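Local coordinates for ATP-dependent Clp protease proteolytic subunit (Plasmodium falciparum, PDB 4GM2), which forms a seven-membered assembly as the inactive subunit of the apicoplast-localized caseinolytic (Clp) protease complex, related to the ClpP serine peptidases, at residues T170-N175 and V193-I198; K59-Y64 and I95-Y100; N80-V85 and Y108-I113. All blocks are in the same frame, centred on the assembly; numbering follows the deposited sequence.

Contact 1. Residues T170-N175 and V193-I198; sequences TEKDTN and VDFKLI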
loop_
_atom_site.group_PDB
_atom_site.type_symbol
_atom_site.label_atom_id
_atom_site.label_comp_id
_atom_site.label_asym_id
_atom_site.label_seq_id
_atom_site.Cartn_x
_atom_site.Cartn_y
_atom_site.Cartn_z
ATOM N N THR A 170 19.494 -29.811 -27.174
ATOM C CA THR A 170 19.020 -30.180 -28.506
ATOM C C THR A 170 19.690 -31.442 -29.053
ATOM O O THR A 170 19.315 -31.930 -30.120
ATOM C CB THR A 170 19.247 -29.033 -29.510
ATOM O OG1 THR A 170 20.643 -28.709 -29.548
ATOM C CG2 THR A 170 18.445 -27.793 -29.114
ATOM N N GLU A 171 20.673 -31.957 -28.314
ATOM C CA GLU A 171 21.455 -33.138 -28.707
ATOM C C GLU A 171 22.203 -32.920 -30.018
ATOM O O GLU A 171 22.199 -33.780 -30.900
ATOM C CB GLU A 171 20.572 -34.390 -28.786
ATOM C CG GLU A 171 20.095 -34.902 -27.437
ATOM C CD GLU A 171 19.001 -35.943 -27.557
ATOM O OE1 GLU A 171 18.772 -36.453 -28.674
ATOM O OE2 GLU A 171 18.365 -36.250 -26.526
ATOM N N LYS A 172 22.842 -31.759 -30.135
ATOM C CA LYS A 172 23.591 -31.393 -31.335
ATOM C C LYS A 172 25.022 -31.006 -30.978
ATOM O O LYS A 172 25.298 -30.654 -29.826
ATOM C CB LYS A 172 22.898 -30.243 -32.073
ATOM C CG LYS A 172 21.406 -30.452 -32.255
ATOM C CD LYS A 172 20.886 -29.847 -33.542
ATOM C CE LYS A 172 19.391 -30.100 -33.685
ATOM N NZ LYS A 172 19.015 -31.541 -33.588
ATOM N N ASP A 173 25.918 -31.085 -31.965
ATOM C CA ASP A 173 27.319 -30.684 -31.806
ATOM C C ASP A 173 27.443 -29.187 -31.535
ATOM O O ASP A 173 26.608 -28.400 -31.979
ATOM C CB ASP A 173 28.127 -31.034 -33.061
ATOM C CG ASP A 173 28.272 -32.533 -33.280
ATOM O OD1 ASP A 173 27.864 -33.324 -32.404
ATOM O OD2 ASP A 173 28.806 -32.922 -34.342
ATOM N N THR A 174 28.488 -28.792 -30.812
ATOM C CA THR A 174 28.726 -27.371 -30.561
ATOM C C THR A 174 29.070 -26.620 -31.848
ATOM O O THR A 174 28.878 -25.411 -31.923
ATOM C CB THR A 174 29.819 -27.114 -29.498
ATOM O OG1 THR A 174 30.953 -27.952 -29.752
ATOM C CG2 THR A 174 29.290 -27.380 -28.095
ATOM N N ASN A 175 29.561 -27.351 -32.852
ATOM C CA ASN A 175 29.864 -26.800 -34.176
ATOM C C ASN A 175 28.617 -26.323 -34.921
ATOM O O ASN A 175 28.610 -25.233 -35.494
ATOM C CB ASN A 175 30.596 -27.831 -35.040
ATOM C CG ASN A 175 31.764 -28.480 -34.323
ATOM O OD1 ASN A 175 31.612 -29.041 -33.235
ATOM N ND2 ASN A 175 32.937 -28.430 -34.945
ATOM N N VAL A 193 10.033 -28.850 -32.171
ATOM C CA VAL A 193 10.025 -30.280 -31.847
ATOM C C VAL A 193 11.103 -30.997 -32.657
ATOM O O VAL A 193 11.827 -31.845 -32.124
ATOM C CB VAL A 193 8.637 -30.931 -32.088
ATOM C CG1 VAL A 193 8.712 -32.450 -32.013
ATOM C CG2 VAL A 193 7.627 -30.417 -31.075
ATOM N N ASP A 194 11.210 -30.628 -33.933
ATOM C CA ASP A 194 12.173 -31.222 -34.861
ATOM C C ASP A 194 13.614 -30.892 -34.477
ATOM O O ASP A 194 14.498 -31.744 -34.562
ATOM C CB ASP A 194 11.889 -30.757 -36.292
ATOM C CG ASP A 194 12.401 -31.729 -37.337
ATOM O OD1 ASP A 194 13.343 -31.376 -38.081
ATOM O OD2 ASP A 194 11.861 -32.852 -37.412
ATOM N N PHE A 195 13.840 -29.652 -34.048
ATOM C CA PHE A 195 15.169 -29.195 -33.644
ATOM C C PHE A 195 15.517 -29.689 -32.238
ATOM O O PHE A 195 16.645 -29.511 -31.769
ATOM C CB PHE A 195 15.254 -27.667 -33.719
ATOM C CG PHE A 195 16.660 -27.132 -33.728
ATOM C CD1 PHE A 195 17.419 -27.147 -34.896
ATOM C CD2 PHE A 195 17.223 -26.597 -32.573
ATOM C CE1 PHE A 195 18.710 -26.650 -34.909
ATOM C CE2 PHE A 195 18.516 -26.100 -32.580
ATOM C CZ PHE A 195 19.261 -26.126 -33.748
ATOM N N LYS A 196 14.541 -30.324 -31.587
ATOM C CA LYS A 196 14.682 -30.882 -30.235
ATOM C C LYS A 196 14.829 -29.830 -29.133
ATOM O O LYS A 196 15.432 -30.092 -28.091
ATOM C CB LYS A 196 15.798 -31.935 -30.174
ATOM C CG LYS A 196 15.308 -33.341 -30.473
ATOM C CD LYS A 196 16.439 -34.283 -30.849
ATOM C CE LYS A 196 16.596 -34.382 -32.356
ATOM N NZ LYS A 196 17.429 -35.558 -32.725
ATOM N N LEU A 197 14.265 -28.649 -29.374
ATOM C CA LEU A 197 14.110 -27.627 -28.344
ATOM C C LEU A 197 12.966 -28.009 -27.412
ATOM O O LEU A 197 12.941 -27.639 -26.237
ATOM C CB LEU A 197 13.796 -26.270 -28.983
ATOM C CG LEU A 197 14.926 -25.412 -29.556
ATOM C CD1 LEU A 197 14.343 -24.264 -30.366
ATOM C CD2 LEU A 197 15.837 -24.882 -28.458
ATOM N N ILE A 198 12.020 -28.758 -27.971
ATOM C CA ILE A 198 10.746 -29.078 -27.346
ATOM C C ILE A 198 10.483 -30.559 -27.624
ATOM O O ILE A 198 11.022 -31.123 -28.581
ATOM C CB ILE A 198 9.626 -28.194 -27.960
ATOM C CG1 ILE A 198 9.757 -26.733 -27.498
ATOM C CG2 ILE A 198 8.230 -28.743 -27.685
ATOM C CD1 ILE A 198 9.594 -26.499 -26.009
#
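Lys172 reaches the Phe195 ring by folding its chain: CG sits beside the backbone N (chi1 -47°), a bend at chi2 lays CE over the middle of one ring face, and a second bend at chi4 turns NZ. Phe195 presents that face with CG turned anti to its own N (chi1 -163°). The CH-pi contact is close, Lys172 CE lying 3.8 Å from the Phe195 ring centroid, whereas the ammonium NZ is too distant for more than a weak cation-pi attraction. Thr170 comes at the same ring obliquely, CG2 standing 3.9 Å from Phe195 CE2 and 4.0 Å from Leu197 CD2. Its OG1 is bonded to Ile166 O in helix 148-170. Lys196, whose positive phi closes a Schellman motif after helix 189-194, sets CB 3.5 Å from Thr170 O. Phe187 and Ile177 also pack on Phe195, joining this corner to strand 185-188 and helix 174-180. With no hydrogen bond between 170-175 and 193-198, the chemistry is mainly apolar. Lys196 NZ lies 4.4 Å from both Glu171 OE1 and Lys172 NZ, so the carboxylate probably offsets some of the repulsion between the two lysines without forming a salt bridge.

Contact 2. Residues K59-Y64 and I95-Y100; sequences KPIHLY and ISSDVY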
loop_
_atom_site.group_PDB
_atom_site.type_symbol
_atom_site.label_atom_id
_atom_site.label_comp_id
_atom_site.label_asym_id
_atom_site.label_seq_id
_atom_site.Cartn_x
_atom_site.Cartn_y
_atom_site.Cartn_z
ATOM N N LYS A 59 9.183 -33.588 -6.341
ATOM C CA LYS A 59 7.849 -33.324 -6.843
ATOM C C LYS A 59 7.922 -32.333 -8.003
ATOM O O LYS A 59 8.457 -31.236 -7.844
ATOM C CB LYS A 59 6.976 -32.776 -5.713
ATOM C CG LYS A 59 5.486 -32.872 -5.972
ATOM C CD LYS A 59 4.704 -32.593 -4.705
ATOM C CE LYS A 59 3.235 -32.921 -4.898
ATOM N NZ LYS A 59 2.483 -32.636 -3.648
ATOM N N PRO A 60 7.380 -32.711 -9.175
ATOM C CA PRO A 60 7.518 -31.891 -10.380
ATOM C C PRO A 60 7.119 -30.424 -10.201
ATOM O O PRO A 60 6.135 -30.116 -9.517
ATOM C CB PRO A 60 6.589 -32.580 -11.384
ATOM C CG PRO A 60 6.567 -33.998 -10.943
ATOM C CD PRO A 60 6.631 -33.952 -9.442
ATOM N N ILE A 61 7.903 -29.536 -10.807
ATOM C CA ILE A 61 7.605 -28.108 -10.847
ATOM C C ILE A 61 7.219 -27.724 -12.278
ATOM O O ILE A 61 7.857 -28.159 -13.237
ATOM C CB ILE A 61 8.799 -27.271 -10.352
ATOM C CG1 ILE A 61 9.066 -27.573 -8.872
ATOM C CG2 ILE A 61 8.551 -25.783 -10.573
ATOM C CD1 ILE A 61 10.416 -27.108 -8.371
ATOM N N HIS A 62 6.169 -26.922 -12.412
ATOM C CA HIS A 62 5.636 -26.579 -13.722
ATOM C C HIS A 62 5.970 -25.168 -14.097
ATOM O O HIS A 62 5.341 -24.214 -13.623
ATOM C CB HIS A 62 4.134 -26.818 -13.758
ATOM C CG HIS A 62 3.741 -28.234 -13.417
ATOM N ND1 HIS A 62 3.682 -29.211 -14.340
ATOM C CD2 HIS A 62 3.403 -28.821 -12.200
ATOM C CE1 HIS A 62 3.318 -30.364 -13.750
ATOM N NE2 HIS A 62 3.149 -30.125 -12.439
ATOM N N LEU A 63 6.976 -25.029 -14.954
ATOM C CA LEU A 63 7.435 -23.727 -15.417
ATOM C C LEU A 63 6.753 -23.337 -16.722
ATOM O O LEU A 63 7.110 -23.829 -17.793
ATOM C CB LEU A 63 8.958 -23.727 -15.589
ATOM C CG LEU A 63 9.637 -22.452 -16.095
ATOM C CD1 LEU A 63 9.303 -21.256 -15.223
ATOM C CD2 LEU A 63 11.141 -22.655 -16.168
ATOM N N TYR A 64 5.767 -22.453 -16.623
ATOM C CA TYR A 64 5.072 -21.947 -17.799
ATOM C C TYR A 64 5.782 -20.705 -18.321
ATOM O O TYR A 64 6.122 -19.802 -17.549
ATOM C CB TYR A 64 3.608 -21.638 -17.471
ATOM C CG TYR A 64 2.745 -22.865 -17.294
ATOM C CD1 TYR A 64 2.713 -23.555 -16.080
ATOM C CD2 TYR A 64 1.956 -23.334 -18.338
ATOM C CE1 TYR A 64 1.921 -24.682 -15.917
ATOM C CE2 TYR A 64 1.162 -24.460 -18.186
ATOM C CZ TYR A 64 1.147 -25.129 -16.975
ATOM O OH TYR A 64 0.355 -26.241 -16.829
ATOM N N ILE A 95 18.544 -29.106 -8.280
ATOM C CA ILE A 95 17.404 -29.557 -7.474
ATOM C C ILE A 95 16.873 -30.920 -7.918
ATOM O O ILE A 95 16.986 -31.286 -9.092
ATOM C CB ILE A 95 16.250 -28.523 -7.417
ATOM C CG1 ILE A 95 15.645 -28.273 -8.802
ATOM C CG2 ILE A 95 16.712 -27.231 -6.758
ATOM C CD1 ILE A 95 14.300 -27.581 -8.756
ATOM N N SER A 96 16.298 -31.662 -6.974
ATOM C CA SER A 96 15.821 -33.013 -7.247
ATOM C C SER A 96 14.489 -33.020 -7.983
ATOM O O SER A 96 14.193 -33.963 -8.720
ATOM C CB SER A 96 15.714 -33.819 -5.958
ATOM O OG SER A 96 14.827 -33.206 -5.051
ATOM N N SER A 97 13.692 -31.974 -7.771
ATOM C CA SER A 97 12.402 -31.832 -8.434
ATOM C C SER A 97 12.612 -31.595 -9.916
ATOM O O SER A 97 13.343 -30.683 -10.299
ATOM C CB SER A 97 11.616 -30.662 -7.843
ATOM O OG SER A 97 11.242 -30.904 -6.501
ATOM N N ASP A 98 11.996 -32.435 -10.742
ATOM C CA ASP A 98 11.991 -32.231 -12.187
ATOM C C ASP A 98 11.193 -30.975 -12.467
ATOM O O ASP A 98 10.152 -30.755 -11.848
ATOM C CB ASP A 98 11.338 -33.418 -12.912
ATOM C CG ASP A 98 12.110 -34.721 -12.741
ATOM O OD1 ASP A 98 13.338 -34.676 -12.513
ATOM O OD2 ASP A 98 11.487 -35.800 -12.847
ATOM N N VAL A 99 11.672 -30.144 -13.386
ATOM C CA VAL A 99 10.852 -29.023 -13.840
ATOM C C VAL A 99 10.395 -29.246 -15.284
ATOM O O VAL A 99 11.213 -29.450 -16.190
ATOM C CB VAL A 99 11.490 -27.620 -13.588
ATOM C CG1 VAL A 99 12.635 -27.700 -12.583
ATOM C CG2 VAL A 99 11.952 -26.956 -14.869
ATOM N N TYR A 100 9.078 -29.257 -15.474
ATOM C CA TYR A 100 8.492 -29.356 -16.802
ATOM C C TYR A 100 8.310 -27.942 -17.322
ATOM O O TYR A 100 7.921 -27.057 -16.565
ATOM C CB TYR A 100 7.128 -30.061 -16.755
ATOM C CG TYR A 100 7.089 -31.417 -16.064
ATOM C CD1 TYR A 100 8.257 -32.159 -15.840
ATOM C CD2 TYR A 100 5.870 -31.975 -15.672
ATOM C CE1 TYR A 100 8.211 -33.399 -15.222
ATOM C CE2 TYR A 100 5.813 -33.216 -15.054
ATOM C CZ TYR A 100 6.983 -33.925 -14.831
ATOM O OH TYR A 100 6.929 -35.161 -14.216
#
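The Tyr100 ring carries Pro60 over one face: Pro60 CB is 4.1 Å from the ring centroid of Tyr100, a CH-pi contact, while Pro60 CG reaches on toward the phenol oxygen. His62 meets the same tyrosine obliquely, its plane steeply inclined at 82° to the phenol ring, with His62 CE1 3.6 Å from Tyr100 CD2. The two side chains run alongside each other, as paired residues on one face of the sheet whose first torsions both set CG beside the backbone N (chi1 -57° in His62, -53° in Tyr100). His62 ND1 bonds to Tyr102 OH, which would restrain the rotation of the imidazole, and Tyr54 of a neighbouring subunit packs edge-to-face with the imidazole.

Beneath these rings the backbones pair in the parallel manner. Ile61 straddles Val99, bonding through its N to Asp98 O (2.8 Å) and through its O to Tyr100 N (2.8 Å), and Leu63 N then donates to Tyr100 O (2.8 Å). Away from the rings, on the face bearing Ile61 and Val99, Ile61 CD1 lies 3.9 Å from Ile95 CD1. Before the strands begin, Lys59 N makes a weak bond to Ser97 OG, whose stronger partners include Lys57 O.

Strands 61-67 and 99-103 are neighbours in the central parallel sheet, linked through helix 81-94 in a beta-alpha-beta crossover. Strand 30-33 flanks 61-67 on its other edge. Helix 39-55 packs on the Ile61 and Ile95 face through Leu49, while Tyr122 stacks with Tyr100, and Ile95 O accepts a hydrogen bond from Lys204 of another neighbouring subunit.

Contact 3. Residues N80-V85 and Y108-I113; sequences NGITDV and YGIACI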
loop_
_atom_site.group_PDB
_atom_site.type_symbol
_atom_site.label_atom_id
_atom_site.label_comp_id
_atom_site.label_asym_id
_atom_site.label_seq_id
_atom_site.Cartn_x
_atom_site.Cartn_y
_atom_site.Cartn_z
ATOM N N ASN A 80 22.284 -8.436 -17.722
ATOM C CA ASN A 80 22.861 -9.696 -17.261
ATOM C C ASN A 80 21.957 -10.899 -17.530
ATOM O O ASN A 80 22.027 -11.918 -16.832
ATOM C CB ASN A 80 23.220 -9.578 -15.782
ATOM C CG ASN A 80 24.209 -8.457 -15.522
ATOM O OD1 ASN A 80 25.352 -8.511 -15.973
ATOM N ND2 ASN A 80 23.768 -7.427 -14.807
ATOM N N GLY A 81 21.126 -10.766 -18.563
ATOM C CA GLY A 81 20.160 -11.786 -18.960
ATOM C C GLY A 81 20.736 -13.175 -19.156
ATOM O O GLY A 81 20.221 -14.142 -18.602
ATOM N N ILE A 82 21.813 -13.267 -19.934
ATOM C CA ILE A 82 22.434 -14.553 -20.277
ATOM C C ILE A 82 22.968 -15.321 -19.054
ATOM O O ILE A 82 22.730 -16.525 -18.920
ATOM C CB ILE A 82 23.532 -14.383 -21.355
ATOM C CG1 ILE A 82 22.945 -13.714 -22.602
ATOM C CG2 ILE A 82 24.126 -15.731 -21.740
ATOM C CD1 ILE A 82 23.968 -13.128 -23.555
ATOM N N THR A 83 23.680 -14.631 -18.167
ATOM C CA THR A 83 24.189 -15.266 -16.952
ATOM C C THR A 83 23.056 -15.592 -15.990
ATOM O O THR A 83 23.141 -16.575 -15.251
ATOM C CB THR A 83 25.221 -14.401 -16.213
ATOM O OG1 THR A 83 24.684 -13.089 -16.025
ATOM C CG2 THR A 83 26.521 -14.325 -16.994
ATOM N N ASP A 84 22.012 -14.761 -16.002
ATOM C CA ASP A 84 20.826 -14.985 -15.179
ATOM C C ASP A 84 20.149 -16.296 -15.542
ATOM O O ASP A 84 19.791 -17.076 -14.660
ATOM C CB ASP A 84 19.827 -13.833 -15.319
ATOM C CG ASP A 84 20.154 -12.653 -14.422
ATOM O OD1 ASP A 84 21.109 -12.746 -13.617
ATOM O OD2 ASP A 84 19.446 -11.625 -14.521
ATOM N N VAL A 85 19.979 -16.534 -16.843
ATOM C CA VAL A 85 19.364 -17.769 -17.316
ATOM C C VAL A 85 20.317 -18.957 -17.133
ATOM O O VAL A 85 19.867 -20.059 -16.821
ATOM C CB VAL A 85 18.802 -17.642 -18.757
ATOM C CG1 VAL A 85 19.903 -17.698 -19.800
ATOM C CG2 VAL A 85 17.779 -18.730 -19.027
ATOM N N TYR A 108 11.491 -16.385 -26.535
ATOM C CA TYR A 108 12.537 -15.798 -27.364
ATOM C C TYR A 108 13.841 -15.618 -26.596
ATOM O O TYR A 108 13.834 -15.302 -25.407
ATOM C CB TYR A 108 12.084 -14.449 -27.927
ATOM C CG TYR A 108 10.847 -14.488 -28.805
ATOM C CD1 TYR A 108 10.455 -15.658 -29.460
ATOM C CD2 TYR A 108 10.091 -13.337 -29.012
ATOM C CE1 TYR A 108 9.333 -15.684 -30.273
ATOM C CE2 TYR A 108 8.966 -13.354 -29.823
ATOM C CZ TYR A 108 8.592 -14.528 -30.452
ATOM O OH TYR A 108 7.476 -14.545 -31.254
ATOM N N GLY A 109 14.958 -15.828 -27.288
ATOM C CA GLY A 109 16.282 -15.610 -26.721
ATOM C C GLY A 109 16.562 -16.453 -25.497
ATOM O O GLY A 109 16.558 -17.684 -25.561
ATOM N N ILE A 110 16.802 -15.785 -24.374
ATOM C CA ILE A 110 17.143 -16.482 -23.137
ATOM C C ILE A 110 15.948 -17.263 -22.588
ATOM O O ILE A 110 16.119 -18.231 -21.841
ATOM C CB ILE A 110 17.757 -15.539 -22.076
ATOM C CG1 ILE A 110 16.780 -14.418 -21.689
ATOM C CG2 ILE A 110 19.076 -14.967 -22.584
ATOM C CD1 ILE A 110 17.164 -13.657 -20.435
ATOM N N ALA A 111 14.743 -16.850 -22.978
ATOM C CA ALA A 111 13.532 -17.575 -22.612
ATOM C C ALA A 111 13.430 -18.897 -23.376
ATOM O O ALA A 111 12.850 -19.863 -22.878
ATOM C CB ALA A 111 12.300 -16.718 -22.845
ATOM N N CYS A 112 14.002 -18.933 -24.580
ATOM C CA CYS A 112 14.069 -20.164 -25.373
ATOM C C CYS A 112 15.049 -21.165 -24.757
ATOM O O CYS A 112 14.760 -22.364 -24.694
ATOM C CB CYS A 112 14.458 -19.859 -26.819
ATOM S SG CYS A 112 14.446 -21.288 -27.925
ATOM N N ILE A 113 16.200 -20.666 -24.310
ATOM C CA ILE A 113 17.180 -21.468 -23.576
ATOM C C ILE A 113 16.517 -22.086 -22.346
ATOM O O ILE A 113 16.646 -23.290 -22.084
ATOM C CB ILE A 113 18.385 -20.604 -23.136
ATOM C CG1 ILE A 113 19.160 -20.107 -24.359
ATOM C CG2 ILE A 113 19.301 -21.378 -22.195
ATOM C CD1 ILE A 113 20.068 -18.930 -24.078
#
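Ile110 points from the start of helix 110-116 into the first turn of helix 81-94, and its two branches divide the work. CG1 stands between the backbone N and the carbonyl carbon (chi1 60°), which sends CD1 to the Gly81 backbone, 3.6 Å from Gly81 O. The other branch, CG2, meets Ile82, whose side chain crosses that of Ile110 at about a right angle; here Ile82 CG1 and Ile110 CG2 are 4.1 Å apart. Val85, one turn beyond Gly81, slants across Ile110 and lays CG1 3.8 Å from Ile110 CB. Its second methyl, CG2, anti to the backbone N, abuts Ile110 O and faces on toward Ile113, with 4.4 Å between Val85 CG2 and Ile113 CG2. Gly81, lacking a side chain, lets the Ile110 methyl come right up to the main chain.

At the helix start, Asn80 O accepts both Thr83 OG1 (3.0 Å) and Asp84 N, the hydroxyl approaching from above the carbonyl plane. Ile113 goes on to pack against Val162 and Ile166 of helix 148-170, and Ile82 against Thr158. Gly109, the N-cap of helix 110-116, probably sits where active ClpP relatives carry the nucleophilic serine, consistent with an inactive subunit.

No hydrogen bond or charge joins 80-85 to 108-113. Gly81 O, touched by a methyl, already receives Val85 N within its own helix, so the association of the two helix starts rests on buried aliphatic contact and shape.

In the fold
Following the chain, 59-64 comes first, then 80-85 and 95-100, and lastly 108-113, so contacts 2 and 3 cross. Contact 2 closes the loop from strand 61-67 through helix 81-94 to strand 99-103; contact 3 ties the start of that same helix to helix 110-116. Their centres lie about 18 Å apart, and both reach the same neighbouring subunit. Contact 1 follows in series, closing a short loop of 17 residues that holds most of helices 174-180 and 189-194, with strand 185-188 between them. It touches contact 3 where Leu197 CD1 packs 3.9 Å from Cys112 SG, connecting the C-terminal region to helix 110-116.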